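Local coordinates for protein RNA polymerase II subunit B1 CTD phosphatase RTR1 (Saccharomyces cerevisiae, PDB 5C2Y) that removes phosphate from serines of the C-terminal domain repeats of the largest RNA polymerase II subunit, regulating the polymerase during transcription, at residues A[45-48]-A[52-55]; A[56-61]-A[149-154]. All blocks are in the same frame, centred on the assembly; numbering follows the deposited sequence.

Contact 1 (45-48 with 52-55) and contact 2 (56-61 with 149-154) follow each other along the chain, their centres about 15 Å apart. Both involve the region of helix 50-56: contact 1 uses the helix itself, contact 2 the loop after it. The three touching residues of contact 1 are all buried, and its centre is about 7 Å from that of the chain. They meet through a thiol, a methyl and a methylene. Contact 2 has its centre farther out, about 14 Å from that of the chain, and is polar: a buried arginine meets a partly exposed glutamine and a buried histidine. Contact 1 is local in sequence, whereas contact 2 brings in the distant helix 151-157.

Contact 1 (A[45-48]-A[52-55]); sequences SECK and TLKY. With SO4 (sulfate ion), chain D.
C47 points its thiol at helix 50-56, between T52 and L53. SG lies 3.9 Å from T52 CG2 and 4.1 Å from L53 CB. It is also 3.8 Å from the backbone N of L53, with no hydrogen bond between them. The thiol therefore meets a methyl, a methylene and the helix backbone. On T52, CG2 stands anti to the backbone N (chi1 -61°, measured to OG1), and this branch makes the touch. The other branch, OG1, is engaged by D49 OD1, so the threonine splits its polar and apolar work. L53 touches with its CB alone. Its CG is anti to the backbone N (chi1 -176°), which carries the two methyl groups onward past the sulfur, so that the isobutyl end is not what meets C47.

The contact folds the loop after helix 28-42 back onto helix 50-56. It lies near, but not at, the zinc site of the RTR1-type zinc finger. C47 is backbone-bonded to P81 and packs on L82, in the loop between the zinc ligands C78 and C83; C117 and H121 complete that site. The side chain of L53 is about 11 Å from the zinc ion, so the contact supplies no ligand.

K54, on the same helix, faces a sulfate ion instead. Its chain bends at chi2, chi3 and chi4, and NZ gives a 2.8 Å hydrogen bond to O2 of the sulfate, which probably comes from the crystallisation liquor, and a salt bridge to E165.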
ATOM      1  N   SER A  45      -9.818  -0.460  -6.549  1.00 33.97           N
ATOM      2  CA  SER A  45     -10.147  -1.686  -5.864  1.00 33.16           C
ATOM      3  C   SER A  45      -9.146  -1.893  -4.738  1.00 41.77           C
ATOM      4  O   SER A  45      -8.201  -1.121  -4.577  1.00 39.47           O
ATOM      5  CB  SER A  45     -10.152  -2.874  -6.829  1.00 40.51           C
ATOM      6  OG  SER A  45      -8.894  -3.056  -7.455  1.00 43.46           O
ATOM      7  N   GLU A  46      -9.354  -2.934  -3.952  1.00 41.46           N
ATOM      8  CA  GLU A  46      -8.593  -3.093  -2.737  1.00 39.49           C
ATOM      9  C   GLU A  46      -7.809  -4.409  -2.731  1.00 39.47           C
ATOM     10  O   GLU A  46      -8.084  -5.321  -3.516  1.00 37.33           O
ATOM     11  CB  GLU A  46      -9.538  -3.012  -1.536  1.00 37.77           C
ATOM     12  CG  GLU A  46     -10.688  -3.984  -1.667  1.00 46.52           C
ATOM     13  CD  GLU A  46     -11.602  -4.026  -0.446  1.00 53.84           C
ATOM     14  OE1 GLU A  46     -12.668  -3.366  -0.478  1.00 54.39           O
ATOM     15  OE2 GLU A  46     -11.259  -4.727   0.540  1.00 52.19           O
ATOM     16  N   CYS A  47      -6.816  -4.488  -1.853  1.00 34.79           N
ATOM     17  CA  CYS A  47      -6.120  -5.734  -1.603  1.00 33.03           C
ATOM     18  C   CYS A  47      -7.030  -6.766  -1.001  1.00 34.67           C
ATOM     19  O   CYS A  47      -7.822  -6.461  -0.100  1.00 36.77           O
ATOM     20  CB  CYS A  47      -4.957  -5.526  -0.651  1.00 32.47           C
ATOM     21  SG  CYS A  47      -3.490  -4.967  -1.424  1.00 38.98           S
ATOM     22  N   LYS A  48      -6.883  -8.001  -1.464  1.00 34.36           N
ATOM     23  CA  LYS A  48      -7.641  -9.115  -0.918  1.00 37.28           C
ATOM     24  C   LYS A  48      -7.299  -9.299   0.574  1.00 34.41           C
ATOM     25  O   LYS A  48      -8.175  -9.540   1.393  1.00 31.45           O
ATOM     26  CB  LYS A  48      -7.361 -10.384  -1.741  1.00 35.74           C
ATOM     27  CG  LYS A  48      -8.073 -11.643  -1.280  1.00 35.98           C
ATOM     28  CD  LYS A  48      -9.567 -11.570  -1.507  1.00 42.04           C
ATOM     29  CE  LYS A  48     -10.264 -12.820  -0.990  1.00 46.72           C
ATOM     30  NZ  LYS A  48     -11.669 -12.565  -0.550  1.00 51.77           N
ATOM     31  N   THR A  52      -1.063  -9.840   0.455  1.00 33.32           N
ATOM     32  CA  THR A  52      -0.913  -9.139  -0.808  1.00 33.02           C
ATOM     33  C   THR A  52      -0.318  -7.752  -0.556  1.00 32.84           C
ATOM     34  O   THR A  52       0.674  -7.378  -1.196  1.00 33.00           O
ATOM     35  CB  THR A  52      -2.259  -9.047  -1.542  1.00 34.84           C
ATOM     36  OG1 THR A  52      -2.723 -10.370  -1.820  1.00 32.37           O
ATOM     37  CG2 THR A  52      -2.121  -8.306  -2.845  1.00 35.04           C
ATOM     38  N   LEU A  53      -0.893  -7.011   0.398  1.00 30.58           N
ATOM     39  CA  LEU A  53      -0.351  -5.702   0.762  1.00 26.59           C
ATOM     40  C   LEU A  53       1.126  -5.816   1.148  1.00 29.78           C
ATOM     41  O   LEU A  53       1.932  -4.971   0.754  1.00 30.27           O
ATOM     42  CB  LEU A  53      -1.153  -5.072   1.896  1.00 24.32           C
ATOM     43  CG  LEU A  53      -0.757  -3.653   2.334  1.00 24.73           C
ATOM     44  CD1 LEU A  53      -0.826  -2.669   1.194  1.00 25.19           C
ATOM     45  CD2 LEU A  53      -1.647  -3.168   3.435  1.00 25.61           C
ATOM     46  N   LYS A  54       1.472  -6.867   1.893  1.00 28.14           N
ATOM     47  CA  LYS A  54       2.841  -7.115   2.319  1.00 25.55           C
ATOM     48  C   LYS A  54       3.719  -7.494   1.146  1.00 30.63           C
ATOM     49  O   LYS A  54       4.849  -7.017   1.014  1.00 33.04           O
ATOM     50  CB  LYS A  54       2.882  -8.225   3.370  1.00 28.55           C
ATOM     51  CG  LYS A  54       2.663  -7.758   4.802  1.00 32.21           C
ATOM     52  CD  LYS A  54       1.968  -8.820   5.646  1.00 31.19           C
ATOM     53  CE  LYS A  54       2.826 -10.054   5.886  1.00 31.68           C
ATOM     54  NZ  LYS A  54       3.936  -9.801   6.833  1.00 36.38           N
ATOM     55  N   TYR A  55       3.207  -8.380   0.300  1.00 31.13           N
ATOM     56  CA  TYR A  55       3.953  -8.812  -0.872  1.00 33.47           C
ATOM     57  C   TYR A  55       4.295  -7.610  -1.736  1.00 33.31           C
ATOM     58  O   TYR A  55       5.393  -7.495  -2.282  1.00 33.36           O
ATOM     59  CB  TYR A  55       3.140  -9.832  -1.676  1.00 36.20           C
ATOM     60  CG  TYR A  55       3.648 -10.086  -3.077  1.00 33.68           C
ATOM     61  CD1 TYR A  55       4.817 -10.798  -3.287  1.00 36.04           C
ATOM     62  CD2 TYR A  55       2.956  -9.620  -4.189  1.00 31.23           C
ATOM     63  CE1 TYR A  55       5.294 -11.028  -4.557  1.00 34.66           C
ATOM     64  CE2 TYR A  55       3.426  -9.857  -5.470  1.00 29.52           C
ATOM     65  CZ  TYR A  55       4.593 -10.566  -5.643  1.00 33.20           C
ATOM     66  OH  TYR A  55       5.078 -10.816  -6.907  1.00 38.65           O
TER
HETATM   67  S   SO4 D 302       5.781 -12.425   6.545  0.67 53.66           S
HETATM   68  O1  SO4 D 302       4.731 -12.747   7.513  0.67 49.06           O
HETATM   69  O2  SO4 D 302       6.364 -11.127   6.868  0.67 43.35           O
HETATM   70  O3  SO4 D 302       5.191 -12.411   5.207  0.67 54.07           O
HETATM   71  O4  SO4 D 302       6.830 -13.442   6.572  0.67 51.25           O

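Contact 2 (A[56-61]-A[149-154])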
ATOM      1  N   LEU A  56       3.320  -6.720  -1.830  1.00 30.43           N
ATOM      2  CA  LEU A  56       3.354  -5.531  -2.663  1.00 26.86           C
ATOM      3  C   LEU A  56       4.530  -4.605  -2.368  1.00 30.66           C
ATOM      4  O   LEU A  56       5.057  -3.947  -3.267  1.00 31.99           O
ATOM      5  CB  LEU A  56       2.049  -4.800  -2.445  1.00 31.30           C
ATOM      6  CG  LEU A  56       1.448  -3.829  -3.414  1.00 34.78           C
ATOM      7  CD1 LEU A  56       0.744  -4.602  -4.492  1.00 30.30           C
ATOM      8  CD2 LEU A  56       0.476  -3.000  -2.602  1.00 33.11           C
ATOM      9  N   GLY A  57       4.932  -4.550  -1.100  1.00 30.02           N
ATOM     10  CA  GLY A  57       6.062  -3.739  -0.676  1.00 30.43           C
ATOM     11  C   GLY A  57       7.353  -3.809  -1.493  1.00 31.06           C
ATOM     12  O   GLY A  57       8.076  -2.807  -1.574  1.00 31.90           O
ATOM     13  N   ARG A  58       7.650  -4.972  -2.083  1.00 29.25           N
ATOM     14  CA  ARG A  58       8.811  -5.138  -2.973  1.00 30.86           C
ATOM     15  C   ARG A  58       8.882  -4.088  -4.058  1.00 33.81           C
ATOM     16  O   ARG A  58       9.973  -3.734  -4.518  1.00 37.35           O
ATOM     17  CB  ARG A  58       8.793  -6.487  -3.692  1.00 33.08           C
ATOM     18  CG  ARG A  58       8.711  -7.666  -2.825  1.00 35.96           C
ATOM     19  CD  ARG A  58       7.935  -8.732  -3.505  1.00 35.35           C
ATOM     20  NE  ARG A  58       7.824  -9.864  -2.611  1.00 40.38           N
ATOM     21  CZ  ARG A  58       8.663 -10.887  -2.628  1.00 53.70           C
ATOM     22  NH1 ARG A  58       9.659 -10.916  -3.513  1.00 56.44           N
ATOM     23  NH2 ARG A  58       8.496 -11.885  -1.774  1.00 60.00           N
ATOM     24  N   PHE A  59       7.704  -3.635  -4.484  1.00 30.67           N
ATOM     25  CA  PHE A  59       7.542  -2.907  -5.732  1.00 29.97           C
ATOM     26  C   PHE A  59       7.404  -1.418  -5.539  1.00 27.48           C
ATOM     27  O   PHE A  59       7.398  -0.674  -6.515  1.00 30.60           O
ATOM     28  CB  PHE A  59       6.304  -3.416  -6.480  1.00 30.86           C
ATOM     29  CG  PHE A  59       6.349  -4.884  -6.816  1.00 34.25           C
ATOM     30  CD1 PHE A  59       7.185  -5.360  -7.820  1.00 34.47           C
ATOM     31  CD2 PHE A  59       5.537  -5.781  -6.152  1.00 30.12           C
ATOM     32  CE1 PHE A  59       7.210  -6.703  -8.136  1.00 31.83           C
ATOM     33  CE2 PHE A  59       5.562  -7.119  -6.467  1.00 30.14           C
ATOM     34  CZ  PHE A  59       6.398  -7.581  -7.454  1.00 31.05           C
ATOM     35  N   LEU A  60       7.270  -0.986  -4.286  1.00 31.02           N
ATOM     36  CA  LEU A  60       6.953   0.408  -3.974  1.00 25.12           C
ATOM     37  C   LEU A  60       8.029   1.132  -3.189  1.00 27.55           C
ATOM     38  O   LEU A  60       8.773   0.541  -2.411  1.00 30.26           O
ATOM     39  CB  LEU A  60       5.650   0.492  -3.185  1.00 24.85           C
ATOM     40  CG  LEU A  60       4.464  -0.198  -3.844  1.00 25.53           C
ATOM     41  CD1 LEU A  60       3.226   0.038  -3.023  1.00 24.11           C
ATOM     42  CD2 LEU A  60       4.295   0.326  -5.250  1.00 25.89           C
ATOM     43  N   THR A  61       8.090   2.434  -3.413  1.00 30.56           N
ATOM     44  CA  THR A  61       8.865   3.336  -2.592  1.00 27.98           C
ATOM     45  C   THR A  61       7.848   4.168  -1.808  1.00 31.45           C
ATOM     46  O   THR A  61       6.676   4.231  -2.201  1.00 28.01           O
ATOM     47  CB  THR A  61       9.763   4.229  -3.447  1.00 29.30           C
ATOM     48  OG1 THR A  61       8.943   4.959  -4.367  1.00 31.88           O
ATOM     49  CG2 THR A  61      10.769   3.390  -4.234  1.00 27.22           C
ATOM     50  N   PRO A 149      15.370 -16.863  -7.893  1.00 68.03           N
ATOM     51  CA  PRO A 149      16.532 -17.511  -7.273  1.00 68.02           C
ATOM     52  C   PRO A 149      16.911 -16.883  -5.921  1.00 69.43           C
ATOM     53  O   PRO A 149      17.677 -17.470  -5.159  1.00 73.84           O
ATOM     54  CB  PRO A 149      17.646 -17.302  -8.311  1.00 62.96           C
ATOM     55  CG  PRO A 149      17.117 -16.221  -9.255  1.00 60.72           C
ATOM     56  CD  PRO A 149      15.651 -16.414  -9.269  1.00 61.68           C
ATOM     57  N   GLU A 150      16.381 -15.700  -5.633  1.00 63.55           N
ATOM     58  CA  GLU A 150      16.700 -15.007  -4.403  1.00 62.08           C
ATOM     59  C   GLU A 150      15.407 -14.681  -3.669  1.00 60.37           C
ATOM     60  O   GLU A 150      15.349 -13.737  -2.881  1.00 58.18           O
ATOM     61  CB  GLU A 150      17.492 -13.730  -4.694  1.00 62.11           C
ATOM     62  CG  GLU A 150      18.573 -13.891  -5.748  1.00 63.73           C
ATOM     63  CD  GLU A 150      19.372 -12.619  -5.968  1.00 79.51           C
ATOM     64  OE1 GLU A 150      19.002 -11.570  -5.396  1.00 74.95           O
ATOM     65  OE2 GLU A 150      20.367 -12.667  -6.724  1.00 90.33           O
ATOM     66  N   GLN A 151      14.368 -15.460  -3.951  1.00 62.20           N
ATOM     67  CA  GLN A 151      13.049 -15.228  -3.369  1.00 64.05           C
ATOM     68  C   GLN A 151      13.137 -15.033  -1.866  1.00 63.60           C
ATOM     69  O   GLN A 151      12.643 -14.041  -1.328  1.00 62.26           O
ATOM     70  CB  GLN A 151      12.111 -16.393  -3.667  1.00 67.27           C
ATOM     71  CG  GLN A 151      10.753 -16.225  -3.047  1.00 61.93           C
ATOM     72  CD  GLN A 151       9.811 -15.466  -3.960  1.00 70.43           C
ATOM     73  OE1 GLN A 151       9.863 -15.598  -5.190  1.00 69.97           O
ATOM     74  NE2 GLN A 151       8.962 -14.641  -3.364  1.00 74.03           N
ATOM     75  N   ASP A 152      13.789 -15.982  -1.207  1.00 64.23           N
ATOM     76  CA  ASP A 152      13.970 -15.937   0.236  1.00 62.36           C
ATOM     77  C   ASP A 152      14.649 -14.643   0.664  1.00 58.96           C
ATOM     78  O   ASP A 152      14.288 -14.057   1.686  1.00 60.15           O
ATOM     79  CB  ASP A 152      14.792 -17.137   0.718  1.00 66.61           C
ATOM     80  CG  ASP A 152      14.064 -18.457   0.544  1.00 78.65           C
ATOM     81  OD1 ASP A 152      13.354 -18.629  -0.476  1.00 79.40           O
ATOM     82  OD2 ASP A 152      14.197 -19.320   1.441  1.00 81.37           O
ATOM     83  N   LYS A 153      15.627 -14.200  -0.123  1.00 56.46           N
ATOM     84  CA  LYS A 153      16.372 -12.984   0.198  1.00 55.47           C
ATOM     85  C   LYS A 153      15.486 -11.743   0.056  1.00 54.02           C
ATOM     86  O   LYS A 153      15.487 -10.873   0.929  1.00 54.45           O
ATOM     87  CB  LYS A 153      17.617 -12.852  -0.691  1.00 55.45           C
ATOM     88  CG  LYS A 153      18.543 -11.707  -0.287  1.00 50.68           C
ATOM     89  CD  LYS A 153      19.583 -11.441  -1.364  1.00 55.62           C
ATOM     90  CE  LYS A 153      20.685 -10.519  -0.867  1.00 55.24           C
ATOM     91  NZ  LYS A 153      20.227  -9.117  -0.697  1.00 52.84           N
ATOM     92  N   HIS A 154      14.727 -11.667  -1.038  1.00 55.86           N
ATOM     93  CA  HIS A 154      13.843 -10.526  -1.276  1.00 50.29           C
ATOM     94  C   HIS A 154      12.706 -10.493  -0.257  1.00 49.08           C
ATOM     95  O   HIS A 154      12.278  -9.424   0.168  1.00 47.98           O
ATOM     96  CB  HIS A 154      13.287 -10.564  -2.699  1.00 50.12           C
ATOM     97  CG  HIS A 154      14.330 -10.378  -3.755  1.00 48.81           C
ATOM     98  ND1 HIS A 154      14.368 -11.133  -4.908  1.00 46.00           N
ATOM     99  CD2 HIS A 154      15.373  -9.516  -3.834  1.00 51.38           C
ATOM    100  CE1 HIS A 154      15.393 -10.750  -5.648  1.00 49.90           C
ATOM    101  NE2 HIS A 154      16.020  -9.770  -5.020  1.00 50.82           N
TER
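R58 reaches from the loop after helix 50-56 to Q151 and H154 in the first turn of helix 151-157. E150 holds the N-cap position of that helix, and its O accepts a bond from H154 N at 2.8 Å. Q151 comes next. Its chain bends at chi2 (88°) and brings the amide to the guanidinium, with the two planes 45° apart. NE2 lies 3.2 Å from R58 NH2, but both are donors and do not bond each other. D155 OD1 probably draws the two donors together: it forms a salt bridge with R58 NH2 and takes a weak hydrogen bond from Q151 NE2.

H154, one turn on from E150, presents CB to R58 NH1 at 3.7 Å, and its carbonyl carbon lies over one guanidinium face. Its ring leads away, with its plane 70° from that of the guanidinium. ND1 is hydrogen-bonded to D148 OD2, just before the helix. The buried arginine charge is thus probably balanced by D155. Between the segments themselves R58 makes van der Waals contact with the first helical turn. The tertiary salt bridge to D155 of the same helix joins the loop after helix 50-56, in the predicted RTR1-type zinc-finger range, to helix 151-157.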